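Local coordinates for putative sugar binding protein (Salmonella enterica subsp. enterica serovar Typhimurium, PDB 3KNZ) that belongs to the SIS family and probably binds phosphosugars or related carbohydrate derivatives, perhaps with a role akin to that of glutamine-fructose-6-phosphate transaminases, at residues 303-308 with 316-321; 232-237 with 324-329; 226-231 with 240-245; 26-31 with 194-199. All blocks are in the same frame, centred on the assembly; numbering follows the deposited sequence.

Interaction 1 (303-308 with 316-321)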
loop_
_atom_site.group_PDB
_atom_site.type_symbol
_atom_site.label_atom_id
_atom_site.label_comp_id
_atom_site.label_asym_id
_atom_site.label_seq_id
_atom_site.Cartn_x
_atom_site.Cartn_y
_atom_site.Cartn_z
ATOM N N ILE A 303 -3.148 18.227 15.812
ATOM C CA ILE A 303 -4.416 17.821 16.395
ATOM C C ILE A 303 -4.191 16.813 17.502
ATOM O O ILE A 303 -3.677 15.730 17.263
ATOM C CB ILE A 303 -5.313 17.152 15.343
ATOM C CG1 ILE A 303 -5.617 18.122 14.192
ATOM C CG2 ILE A 303 -6.603 16.661 15.989
ATOM C CD1 ILE A 303 -6.207 17.445 12.956
ATOM N N GLY A 304 -4.585 17.168 18.718
ATOM C CA GLY A 304 -4.424 16.267 19.856
ATOM C C GLY A 304 -4.903 16.889 21.147
ATOM O O GLY A 304 -5.272 18.059 21.167
ATOM N N PRO A 305 -4.908 16.107 22.232
ATOM C CA PRO A 305 -5.331 16.601 23.541
ATOM C C PRO A 305 -4.311 17.505 24.220
ATOM O O PRO A 305 -4.699 18.400 24.963
ATOM C CB PRO A 305 -5.528 15.322 24.361
ATOM C CG PRO A 305 -4.685 14.314 23.701
ATOM C CD PRO A 305 -4.658 14.658 22.242
ATOM N N GLN A 306 -3.022 17.294 23.973
ATOM C CA GLN A 306 -1.997 18.119 24.620
ATOM C C GLN A 306 -1.186 19.016 23.677
ATOM O O GLN A 306 -0.127 19.509 24.041
ATOM C CB GLN A 306 -1.096 17.245 25.498
ATOM C CG GLN A 306 -1.790 16.853 26.803
ATOM C CD GLN A 306 -0.930 16.003 27.716
ATOM O OE1 GLN A 306 -0.680 14.826 27.444
ATOM N NE2 GLN A 306 -0.510 16.585 28.834
ATOM N N VAL A 307 -1.694 19.249 22.475
ATOM C CA VAL A 307 -1.000 20.113 21.538
ATOM C C VAL A 307 -1.094 21.542 22.054
ATOM O O VAL A 307 -2.095 21.921 22.674
ATOM C CB VAL A 307 -1.579 20.011 20.111
ATOM C CG1 VAL A 307 -1.473 18.576 19.605
ATOM C CG2 VAL A 307 -3.021 20.496 20.061
ATOM N N GLU A 308 -0.045 22.328 21.819
ATOM C CA GLU A 308 -0.031 23.713 22.275
ATOM C C GLU A 308 -1.246 24.441 21.722
ATOM O O GLU A 308 -1.625 24.256 20.564
ATOM C CB GLU A 308 1.242 24.440 21.854
ATOM C CG GLU A 308 1.363 25.800 22.524
ATOM C CD GLU A 308 2.549 26.600 22.044
ATOM O OE1 GLU A 308 3.211 26.167 21.076
ATOM O OE2 GLU A 308 2.808 27.674 22.633
ATOM N N PHE A 316 -8.038 19.558 21.811
ATOM C CA PHE A 316 -9.362 19.091 22.182
ATOM C C PHE A 316 -9.270 17.863 23.083
ATOM O O PHE A 316 -8.423 17.002 22.875
ATOM C CB PHE A 316 -10.150 18.767 20.909
ATOM C CG PHE A 316 -11.495 18.147 21.161
ATOM C CD1 PHE A 316 -12.623 18.943 21.305
ATOM C CD2 PHE A 316 -11.634 16.766 21.240
ATOM C CE1 PHE A 316 -13.870 18.373 21.541
ATOM C CE2 PHE A 316 -12.873 16.193 21.464
ATOM C CZ PHE A 316 -13.995 16.998 21.618
ATOM N N PRO A 317 -10.152 17.775 24.087
ATOM C CA PRO A 317 -10.123 16.645 25.018
ATOM C C PRO A 317 -10.654 15.332 24.431
ATOM O O PRO A 317 -11.725 14.880 24.799
ATOM C CB PRO A 317 -11.025 17.125 26.162
ATOM C CG PRO A 317 -11.976 18.073 25.519
ATOM C CD PRO A 317 -11.198 18.756 24.439
ATOM N N PHE A 318 -9.909 14.723 23.521
ATOM C CA PHE A 318 -10.332 13.462 22.925
ATOM C C PHE A 318 -10.479 12.392 23.984
ATOM O O PHE A 318 -9.772 12.411 24.985
ATOM C CB PHE A 318 -9.288 12.955 21.924
ATOM C CG PHE A 318 -9.118 13.826 20.723
ATOM C CD1 PHE A 318 -9.854 13.592 19.580
ATOM C CD2 PHE A 318 -8.216 14.874 20.735
ATOM C CE1 PHE A 318 -9.704 14.391 18.468
ATOM C CE2 PHE A 318 -8.059 15.675 19.628
ATOM C CZ PHE A 318 -8.807 15.436 18.491
ATOM N N VAL A 319 -11.394 11.455 23.753
ATOM C CA VAL A 319 -11.542 10.303 24.624
ATOM C C VAL A 319 -10.235 9.506 24.548
ATOM O O VAL A 319 -9.783 8.949 25.545
ATOM C CB VAL A 319 -12.762 9.436 24.219
ATOM C CG1 VAL A 319 -12.762 8.095 24.942
ATOM C CG2 VAL A 319 -14.055 10.194 24.488
ATOM N N ASN A 320 -9.615 9.484 23.367
ATOM C CA ASN A 320 -8.330 8.786 23.149
ATOM C C ASN A 320 -8.278 7.304 23.491
ATOM O O ASN A 320 -7.247 6.799 23.929
ATOM C CB ASN A 320 -7.165 9.507 23.848
ATOM C CG ASN A 320 -6.358 10.375 22.903
ATOM O OD1 ASN A 320 -6.652 10.477 21.713
ATOM N ND2 ASN A 320 -5.312 10.977 23.423
ATOM N N ASP A 321 -9.385 6.607 23.276
ATOM C CA ASP A 321 -9.426 5.171 23.491
ATOM C C ASP A 321 -8.398 4.562 22.535
ATOM O O ASP A 321 -8.376 4.919 21.352
ATOM C CB ASP A 321 -10.832 4.664 23.195
ATOM C CG ASP A 321 -11.019 3.219 23.556
ATOM O OD1 ASP A 321 -10.348 2.354 22.952
ATOM O OD2 ASP A 321 -11.877 2.949 24.421
#

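Interaction 2 (232-237 with 324-329)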
loop_
_atom_site.group_PDB
_atom_site.type_symbol
_atom_site.label_atom_id
_atom_site.label_comp_id
_atom_site.label_asym_id
_atom_site.label_seq_id
_atom_site.Cartn_x
_atom_site.Cartn_y
_atom_site.Cartn_z
ATOM N N ALA A 232 1.540 5.152 13.410
ATOM C CA ALA A 232 1.068 3.938 12.753
ATOM C C ALA A 232 -0.384 3.628 13.099
ATOM O O ALA A 232 -1.184 3.300 12.220
ATOM C CB ALA A 232 1.942 2.774 13.147
ATOM N N THR A 233 -0.724 3.753 14.378
ATOM C CA THR A 233 -2.077 3.463 14.854
ATOM C C THR A 233 -3.194 4.301 14.216
ATOM O O THR A 233 -4.376 4.017 14.427
ATOM C CB THR A 233 -2.153 3.643 16.359
ATOM O OG1 THR A 233 -1.645 4.940 16.693
ATOM C CG2 THR A 233 -1.334 2.571 17.058
ATOM N N LEU A 234 -2.835 5.329 13.454
ATOM C CA LEU A 234 -3.830 6.161 12.777
ATOM C C LEU A 234 -3.539 6.278 11.271
ATOM O O LEU A 234 -3.930 7.250 10.618
ATOM C CB LEU A 234 -3.900 7.552 13.430
ATOM C CG LEU A 234 -4.431 7.598 14.869
ATOM C CD1 LEU A 234 -4.370 9.011 15.436
ATOM C CD2 LEU A 234 -5.853 7.060 14.929
ATOM N N PHE A 235 -2.858 5.281 10.717
ATOM C CA PHE A 235 -2.508 5.321 9.309
ATOM C C PHE A 235 -3.763 5.320 8.443
ATOM O O PHE A 235 -3.869 6.095 7.494
ATOM C CB PHE A 235 -1.568 4.174 8.944
ATOM C CG PHE A 235 -1.165 4.164 7.497
ATOM C CD1 PHE A 235 -0.375 5.176 6.979
ATOM C CD2 PHE A 235 -1.567 3.135 6.656
ATOM C CE1 PHE A 235 0.005 5.178 5.647
ATOM C CE2 PHE A 235 -1.177 3.121 5.327
ATOM C CZ PHE A 235 -0.393 4.155 4.824
ATOM N N GLY A 236 -4.723 4.463 8.777
ATOM C CA GLY A 236 -5.984 4.414 8.032
ATOM C C GLY A 236 -6.684 5.763 8.046
ATOM O O GLY A 236 -7.296 6.167 7.051
ATOM N N THR A 237 -6.566 6.462 9.177
ATOM C CA THR A 237 -7.163 7.777 9.380
ATOM C C THR A 237 -6.616 8.859 8.455
ATOM O O THR A 237 -7.387 9.594 7.846
ATOM C CB THR A 237 -6.940 8.252 10.818
ATOM O OG1 THR A 237 -7.430 7.259 11.726
ATOM C CG2 THR A 237 -7.636 9.593 11.058
ATOM N N PHE A 324 -10.697 2.790 19.925
ATOM C CA PHE A 324 -11.789 3.510 19.281
ATOM C C PHE A 324 -11.543 4.974 18.946
ATOM O O PHE A 324 -12.408 5.622 18.358
ATOM C CB PHE A 324 -13.056 3.336 20.119
ATOM C CG PHE A 324 -13.272 1.913 20.564
ATOM C CD1 PHE A 324 -13.328 0.887 19.628
ATOM C CD2 PHE A 324 -13.403 1.597 21.904
ATOM C CE1 PHE A 324 -13.511 -0.437 20.026
ATOM C CE2 PHE A 324 -13.585 0.282 22.305
ATOM C CZ PHE A 324 -13.644 -0.737 21.360
ATOM N N ALA A 325 -10.362 5.486 19.276
ATOM C CA ALA A 325 -10.030 6.868 18.934
ATOM C C ALA A 325 -10.064 7.071 17.411
ATOM O O ALA A 325 -10.111 8.197 16.921
ATOM C CB ALA A 325 -8.669 7.241 19.489
ATOM N N VAL A 326 -10.039 5.980 16.658
ATOM C CA VAL A 326 -10.085 6.081 15.204
ATOM C C VAL A 326 -11.371 6.785 14.736
ATOM O O VAL A 326 -11.379 7.454 13.701
ATOM C CB VAL A 326 -9.929 4.697 14.526
ATOM C CG1 VAL A 326 -8.575 4.089 14.890
ATOM C CG2 VAL A 326 -11.067 3.771 14.915
ATOM N N PHE A 327 -12.447 6.657 15.507
ATOM C CA PHE A 327 -13.709 7.311 15.163
ATOM C C PHE A 327 -13.663 8.829 15.430
ATOM O O PHE A 327 -14.490 9.583 14.916
ATOM C CB PHE A 327 -14.868 6.690 15.955
ATOM C CG PHE A 327 -15.078 5.210 15.703
ATOM C CD1 PHE A 327 -15.681 4.765 14.535
ATOM C CD2 PHE A 327 -14.726 4.272 16.656
ATOM C CE1 PHE A 327 -15.895 3.414 14.310
ATOM C CE2 PHE A 327 -14.941 2.920 16.436
ATOM C CZ PHE A 327 -15.520 2.492 15.259
ATOM N N GLU A 328 -12.699 9.268 16.239
ATOM C CA GLU A 328 -12.559 10.683 16.602
ATOM C C GLU A 328 -11.629 11.467 15.694
ATOM O O GLU A 328 -11.993 12.533 15.198
ATOM C CB GLU A 328 -12.015 10.835 18.031
ATOM C CG GLU A 328 -12.960 10.457 19.160
ATOM C CD GLU A 328 -12.348 10.722 20.530
ATOM O OE1 GLU A 328 -12.861 11.599 21.257
ATOM O OE2 GLU A 328 -11.334 10.086 20.868
ATOM N N TYR A 329 -10.412 10.959 15.504
ATOM C CA TYR A 329 -9.399 11.684 14.728
ATOM C C TYR A 329 -9.690 11.905 13.228
ATOM O O TYR A 329 -9.054 12.749 12.604
ATOM C CB TYR A 329 -8.013 11.057 14.946
ATOM C CG TYR A 329 -7.461 11.348 16.325
ATOM C CD1 TYR A 329 -6.791 12.537 16.582
ATOM C CD2 TYR A 329 -7.624 10.452 17.373
ATOM C CE1 TYR A 329 -6.289 12.824 17.844
ATOM C CE2 TYR A 329 -7.120 10.730 18.640
ATOM C CZ TYR A 329 -6.456 11.923 18.866
ATOM O OH TYR A 329 -5.953 12.229 20.111
HETATM O O HOH W 1 -10.134 6.895 11.418
#

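Interaction 3 (226-231 with 240-245)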
loop_
_atom_site.group_PDB
_atom_site.type_symbol
_atom_site.label_atom_id
_atom_site.label_comp_id
_atom_site.label_asym_id
_atom_site.label_seq_id
_atom_site.Cartn_x
_atom_site.Cartn_y
_atom_site.Cartn_z
ATOM N N ILE A 226 -1.288 19.744 0.667
ATOM C CA ILE A 226 -1.405 19.428 2.068
ATOM C C ILE A 226 -0.901 18.024 2.320
ATOM O O ILE A 226 -1.182 17.114 1.554
ATOM C CB ILE A 226 -2.880 19.534 2.503
ATOM C CG1 ILE A 226 -3.393 20.957 2.224
ATOM C CG2 ILE A 226 -3.038 19.130 3.970
ATOM C CD1 ILE A 226 -4.907 21.136 2.361
ATOM N N ARG A 227 -0.150 17.860 3.400
ATOM C CA ARG A 227 0.375 16.565 3.776
ATOM C C ARG A 227 -0.118 16.263 5.191
ATOM O O ARG A 227 -0.045 17.115 6.082
ATOM C CB ARG A 227 1.900 16.600 3.747
ATOM C CG ARG A 227 2.498 17.185 2.468
ATOM C CD ARG A 227 2.340 16.270 1.271
ATOM N NE ARG A 227 2.835 16.902 0.049
ATOM C CZ ARG A 227 3.037 16.271 -1.110
ATOM N NH1 ARG A 227 2.816 14.973 -1.225
ATOM N NH2 ARG A 227 3.490 16.945 -2.159
ATOM N N LEU A 228 -0.632 15.056 5.388
ATOM C CA LEU A 228 -1.140 14.636 6.684
ATOM C C LEU A 228 -0.245 13.541 7.214
ATOM O O LEU A 228 0.155 12.666 6.458
ATOM C CB LEU A 228 -2.547 14.056 6.544
ATOM C CG LEU A 228 -3.522 14.850 5.691
ATOM C CD1 LEU A 228 -4.906 14.214 5.792
ATOM C CD2 LEU A 228 -3.548 16.298 6.133
ATOM N N THR A 229 0.069 13.575 8.501
ATOM C CA THR A 229 0.883 12.522 9.087
ATOM C C THR A 229 0.324 12.117 10.434
ATOM O O THR A 229 -0.472 12.834 11.036
ATOM C CB THR A 229 2.355 12.939 9.274
ATOM O OG1 THR A 229 3.153 11.783 9.595
ATOM C CG2 THR A 229 2.480 13.969 10.385
ATOM N N GLY A 230 0.743 10.952 10.903
ATOM C CA GLY A 230 0.308 10.459 12.197
ATOM C C GLY A 230 0.995 9.159 12.524
ATOM O O GLY A 230 1.650 8.564 11.663
ATOM N N PRO A 231 0.851 8.706 13.774
ATOM C CA PRO A 231 1.470 7.447 14.170
ATOM C C PRO A 231 0.837 6.279 13.432
ATOM O O PRO A 231 -0.255 6.416 12.883
ATOM C CB PRO A 231 1.180 7.360 15.673
ATOM C CG PRO A 231 -0.029 8.198 15.876
ATOM C CD PRO A 231 0.067 9.310 14.866
ATOM N N GLU A 240 -7.511 7.997 4.684
ATOM C CA GLU A 240 -8.899 8.326 4.361
ATOM C C GLU A 240 -9.103 9.822 4.353
ATOM O O GLU A 240 -9.813 10.352 3.501
ATOM C CB GLU A 240 -9.860 7.685 5.368
ATOM C CG GLU A 240 -11.338 8.091 5.215
ATOM C CD GLU A 240 -11.956 7.662 3.898
ATOM O OE1 GLU A 240 -11.266 7.008 3.088
ATOM O OE2 GLU A 240 -13.147 7.973 3.678
ATOM N N GLY A 241 -8.502 10.511 5.313
ATOM C CA GLY A 241 -8.607 11.956 5.359
ATOM C C GLY A 241 -7.978 12.567 4.120
ATOM O O GLY A 241 -8.481 13.547 3.568
ATOM N N ALA A 242 -6.873 11.983 3.676
ATOM C CA ALA A 242 -6.177 12.491 2.512
ATOM C C ALA A 242 -7.061 12.358 1.272
ATOM O O ALA A 242 -7.235 13.310 0.505
ATOM C CB ALA A 242 -4.857 11.753 2.317
ATOM N N LEU A 243 -7.625 11.171 1.091
ATOM C CA LEU A 243 -8.462 10.901 -0.063
ATOM C C LEU A 243 -9.687 11.806 -0.108
ATOM O O LEU A 243 -10.022 12.313 -1.170
ATOM C CB LEU A 243 -8.880 9.421 -0.100
ATOM C CG LEU A 243 -9.794 9.045 -1.279
ATOM C CD1 LEU A 243 -9.141 9.454 -2.598
ATOM C CD2 LEU A 243 -10.165 7.561 -1.283
ATOM N N LYS A 244 -10.344 12.035 1.028
ATOM C CA LYS A 244 -11.551 12.870 1.022
ATOM C C LYS A 244 -11.232 14.330 0.723
ATOM O O LYS A 244 -11.956 14.980 -0.035
ATOM C CB LYS A 244 -12.334 12.777 2.331
ATOM C CG LYS A 244 -12.642 11.373 2.793
ATOM C CD LYS A 244 -13.199 10.462 1.711
ATOM C CE LYS A 244 -14.598 10.810 1.313
ATOM N NZ LYS A 244 -15.105 9.747 0.418
HETATM N N MSE A 245 -10.155 14.847 1.308
HETATM C CA MSE A 245 -9.759 16.238 1.062
HETATM C C MSE A 245 -9.373 16.434 -0.399
HETATM O O MSE A 245 -9.708 17.454 -0.990
HETATM C CB MSE A 245 -8.618 16.647 1.987
HETATM C CG MSE A 245 -9.022 16.600 3.443
HETATM SE SE MSE A 245 -7.559 16.915 4.635
HETATM C CE MSE A 245 -7.195 18.746 4.136
#

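Interaction 4 (26-31 with 194-199)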
loop_
_atom_site.group_PDB
_atom_site.type_symbol
_atom_site.label_atom_id
_atom_site.label_comp_id
_atom_site.label_asym_id
_atom_site.label_seq_id
_atom_site.Cartn_x
_atom_site.Cartn_y
_atom_site.Cartn_z
ATOM N N ARG A 26 -26.191 7.195 14.378
ATOM C CA ARG A 26 -26.210 5.996 13.540
ATOM C C ARG A 26 -25.299 4.923 14.144
ATOM O O ARG A 26 -25.643 3.742 14.160
ATOM C CB ARG A 26 -25.754 6.300 12.108
ATOM C CG ARG A 26 -26.663 7.212 11.275
ATOM C CD ARG A 26 -28.011 6.591 10.938
ATOM N NE ARG A 26 -28.962 6.644 12.049
ATOM C CZ ARG A 26 -29.802 7.654 12.285
ATOM N NH1 ARG A 26 -29.822 8.717 11.498
ATOM N NH2 ARG A 26 -30.629 7.610 13.321
ATOM N N LEU A 27 -24.144 5.344 14.651
ATOM C CA LEU A 27 -23.177 4.413 15.231
ATOM C C LEU A 27 -23.693 3.784 16.519
ATOM O O LEU A 27 -23.481 2.599 16.760
ATOM C CB LEU A 27 -21.842 5.111 15.474
ATOM C CG LEU A 27 -21.106 5.556 14.204
ATOM C CD1 LEU A 27 -19.797 6.271 14.562
ATOM C CD2 LEU A 27 -20.834 4.367 13.299
ATOM N N LEU A 28 -24.362 4.579 17.349
ATOM C CA LEU A 28 -24.927 4.075 18.598
ATOM C C LEU A 28 -25.964 2.994 18.306
ATOM O O LEU A 28 -25.985 1.952 18.962
ATOM C CB LEU A 28 -25.549 5.220 19.408
ATOM C CG LEU A 28 -24.576 6.173 20.118
ATOM C CD1 LEU A 28 -25.237 7.505 20.439
ATOM C CD2 LEU A 28 -23.984 5.530 21.377
ATOM N N GLU A 29 -26.816 3.241 17.318
ATOM C CA GLU A 29 -27.832 2.268 16.916
ATOM C C GLU A 29 -27.213 0.922 16.554
ATOM O O GLU A 29 -27.745 -0.124 16.910
ATOM C CB GLU A 29 -28.638 2.797 15.728
ATOM C CG GLU A 29 -29.580 3.936 16.090
ATOM C CD GLU A 29 -30.087 4.701 14.877
ATOM O OE1 GLU A 29 -29.507 4.534 13.781
ATOM O OE2 GLU A 29 -31.046 5.491 15.030
HETATM N N MSE A 30 -26.084 0.946 15.854
HETATM C CA MSE A 30 -25.430 -0.290 15.428
HETATM C C MSE A 30 -24.993 -1.163 16.597
HETATM O O MSE A 30 -24.956 -2.385 16.466
HETATM C CB MSE A 30 -24.235 0.007 14.521
HETATM C CG MSE A 30 -24.631 0.501 13.147
HETATM SE SE MSE A 30 -23.102 0.750 11.997
HETATM C CE MSE A 30 -22.399 -1.063 11.966
ATOM N N LEU A 31 -24.666 -0.538 17.728
ATOM C CA LEU A 31 -24.243 -1.278 18.916
ATOM C C LEU A 31 -25.358 -2.126 19.518
ATOM O O LEU A 31 -25.089 -3.147 20.146
ATOM C CB LEU A 31 -23.753 -0.326 20.008
ATOM C CG LEU A 31 -22.512 0.504 19.713
ATOM C CD1 LEU A 31 -22.176 1.363 20.927
ATOM C CD2 LEU A 31 -21.361 -0.415 19.351
ATOM N N ARG A 194 -17.072 1.425 26.027
ATOM C CA ARG A 194 -16.039 2.228 25.404
ATOM C C ARG A 194 -16.483 2.795 24.061
ATOM O O ARG A 194 -16.329 3.990 23.813
ATOM C CB ARG A 194 -14.743 1.426 25.269
ATOM C CG ARG A 194 -14.060 1.155 26.612
ATOM C CD ARG A 194 -12.585 0.891 26.410
ATOM N NE ARG A 194 -12.268 -0.485 26.061
ATOM C CZ ARG A 194 -11.265 -0.851 25.267
ATOM N NH1 ARG A 194 -10.523 0.052 24.629
ATOM N NH2 ARG A 194 -11.055 -2.139 25.050
HETATM N N MSE A 195 -17.047 1.944 23.208
HETATM C CA MSE A 195 -17.523 2.392 21.900
HETATM C C MSE A 195 -18.575 3.465 22.086
HETATM O O MSE A 195 -18.527 4.511 21.441
HETATM C CB MSE A 195 -18.096 1.227 21.088
HETATM C CG MSE A 195 -17.042 0.244 20.585
HETATM SE SE MSE A 195 -17.846 -1.324 19.791
HETATM C CE MSE A 195 -16.255 -2.342 19.395
ATOM N N GLU A 196 -19.514 3.191 22.986
ATOM C CA GLU A 196 -20.601 4.105 23.302
ATOM C C GLU A 196 -20.075 5.429 23.874
ATOM O O GLU A 196 -20.606 6.491 23.571
ATOM C CB GLU A 196 -21.551 3.432 24.292
ATOM C CG GLU A 196 -22.746 4.272 24.692
ATOM C CD GLU A 196 -23.548 3.660 25.832
ATOM O OE1 GLU A 196 -22.987 2.900 26.655
ATOM O OE2 GLU A 196 -24.754 3.959 25.918
ATOM N N LYS A 197 -19.042 5.377 24.704
ATOM C CA LYS A 197 -18.498 6.606 25.257
ATOM C C LYS A 197 -17.887 7.453 24.135
ATOM O O LYS A 197 -18.122 8.662 24.070
ATOM C CB LYS A 197 -17.463 6.322 26.342
ATOM C CG LYS A 197 -16.948 7.579 27.049
ATOM C CD LYS A 197 -15.901 7.244 28.099
ATOM C CE LYS A 197 -15.301 8.492 28.725
ATOM N NZ LYS A 197 -14.195 8.163 29.673
ATOM N N THR A 198 -17.115 6.819 23.252
ATOM C CA THR A 198 -16.522 7.527 22.122
ATOM C C THR A 198 -17.623 8.125 21.239
ATOM O O THR A 198 -17.560 9.301 20.871
ATOM C CB THR A 198 -15.580 6.616 21.280
ATOM O OG1 THR A 198 -14.439 6.241 22.061
ATOM C CG2 THR A 198 -15.085 7.341 20.031
ATOM N N PHE A 199 -18.649 7.338 20.929
ATOM C CA PHE A 199 -19.719 7.848 20.076
ATOM C C PHE A 199 -20.454 9.042 20.700
ATOM O O PHE A 199 -20.785 9.999 19.997
ATOM C CB PHE A 199 -20.702 6.742 19.665
ATOM C CG PHE A 199 -20.053 5.587 18.925
ATOM C CD1 PHE A 199 -18.907 5.775 18.161
ATOM C CD2 PHE A 199 -20.638 4.331 18.932
ATOM C CE1 PHE A 199 -18.327 4.721 17.485
ATOM C CE2 PHE A 199 -20.068 3.278 18.249
ATOM C CZ PHE A 199 -18.912 3.472 17.523
#

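Interaction 1 (303-308 with 316-321)
Gly304 and Phe316 are joined by a single main-chain hydrogen bond, Phe316 N to Gly304 O at 3.2 Å and 159°, while the touching backbones run 76° apart. The contact lies at the C-terminal end of strand 300-304, beside the outermost strand 314-315 of the second parallel five-stranded sheet, an arrangement consistent with a second SIS-type α/β fold. Beyond Phe316 the chain bends in an inverse gamma turn centred on Pro317, closed by Phe318 N and Phe316 O at 2.8 Å. The same oxygen also receives a CA-H...O contact from Pro305 CA at 3.2 Å.

The turn delivers the Phe318 side chain to the strand end. With CG anti to its own carbonyl carbon (chi1 -65°), the ring sets CZ 3.6 Å from Ile303 CG2. Its CE2 lies 3.7 Å from Gly304 CA, and Pro305 N comes in at the ring edge. Phe316 CD2 stands 3.8 Å above the centre of one face of this ring, which also stacks with Tyr329. Gly304 suits its fully extended backbone just before a proline, where a beta carbon would be crowded by Pro305 CD. Asn320 closes the contact at its rim: its carboxamide is fixed by Tyr329 OH on OD1 and by Pro280 O on ND2, and it meets the proline ring from the opposite direction, with ND2 3.4 Å from Pro305 CG.

Interaction 2 (232-237 with 324-329)
The ring of Tyr329 carries Leu234 CD1 over one face and Ala325 CB in plane at its edge. The methyl lies 4.3 Å from the ring centroid and 24° off the normal, a CH-pi contact offset toward the rim, with CG the nearest ring atom to CD1. The Phe327 ring, which has Val326 CG2 over one face and Phe324 CB at its edge, belongs to the far side of helix 326-339 and packs toward helix 161-179. Phe235, at the start of helix 235-249, meets Phe86 of the second subunit edge-to-face.

Leu234 occupies the N-cap position of that helix. Its CG is anti to the carbonyl carbon (chi1 -67°), and the two methyls fork over the other helix: CD1 goes to the tyrosine, while CD2 meets Val326 CG1 at 4.0 Å. One turn on, Thr237 serves two purposes. CG2 rests 3.8 Å from Tyr329 C, and OG1 binds a water at 2.7 Å.

With no direct hydrogen bond between the segments, the fit depends mainly on the shapes of aliphatic and aromatic groups. Thr237 OG1 is 4.4 Å from Val326 O, and the shared water bridges that gap by donating to this carbonyl.

Interaction 3 (226-231 with 240-245)
Leu228 of strand 225-230 packs against Gly241, Ala242 and Met245 of helix 235-249 within a beta-alpha-beta unit, the building block of the parallel α/β fold. Strand and helix segments run nearly antiparallel, at 163° with axes 9.0 Å apart, as required of a helix that carries the chain back to start the next parallel strand, 253-257.

Contacts with the helix backbone come from one methyl. Leu228 CD1 lies 3.7 Å from Ala242 N and 3.9 Å from Gly241 C; the small residues Gly241 and Ala242 let a leucine tip come so close to the main chain.

Side-chain contacts are wholly apolar. The same CD1 is 4.0 Å from SE of Met245, a selenomethionine, and Val253, Ile276 and Leu333 extend the core around this leucine.

Polar side chains turn to other faces: Arg227 forms a salt bridge with Asp225, and Glu240 hydrogen-bonds His63 and Thr60, tying the helix to residues of the first SIS unit.

The selenomethionine tip bends at its last torsion (chi3 65°), and Met245 crosses Ile226 at about a right angle, placing CE 3.8 Å from Ile226 CD1 and 4.2 Å from Ile226 CG2.

Interaction 4 (26-31 with 194-199)
Leu27 and Phe199 form the tight side of this helix pair. Leu27 CB sits over the centre of the Phe199 ring, 3.7 Å from its centroid and only 8° off the normal, a nearly ideal CH-pi contact. The opposite face carries the carbonyl oxygen of Met195, one turn earlier in the same helix, so the ring is held between its own backbone and the neighbouring helix. Further out, Leu27 CD1 touches Phe199 CE1 at 3.6 Å. Phe199 reaches this slot with CG anti to the carbonyl carbon (chi1 -58°), and it also meets Phe327 edge-to-face. Leu31 continues the seam one turn on, splitting its methyls: CD2 lies 3.7 Å from SE of the selenomethionine Met195, while CD1 lies 3.9 Å from Phe199 CD2.

Leu28 bridges this tight part and the solvent side. Inward, its CD2 packs on Phe199 CB at 3.9 Å, the two side chains sliding past each other in opposite directions. At the partly exposed rim the same CD2 touches Glu196 CG at 3.8 Å, using only the aliphatic part of an extended glutamate.

With local axes 9.7 Å apart and directions differing by 166°, the arrangement is an antiparallel helix-helix packing, joining N-terminal helix 15-32 to the long helix 185-215 that leads from the first α/β unit to the second.

Overall arrangement
Interaction 4 comes first along the chain, joining helices 15-32 and 185-215. Both segments of interaction 3 precede those of interaction 1; the two reach the second five-stranded sheet, their centres about 18 Å apart. Interaction 2 brackets interaction 1 in sequence, interleaves with interaction 3 and shares helix 235-249 with it, centres about 11 Å apart. Interactions 1 and 2, centres about 13 Å apart, touch through Val319 N and Glu328 OE1. Interactions 3 and 4 have centres about 24 Å apart, with the chain's centre between them. Interactions 1 to 3 thus lie in the second α/β unit, and Asp321-Arg194 and Phe324-Met195 connect them to the helix pair of interaction 4, where helix 185-215 leads in from the first unit.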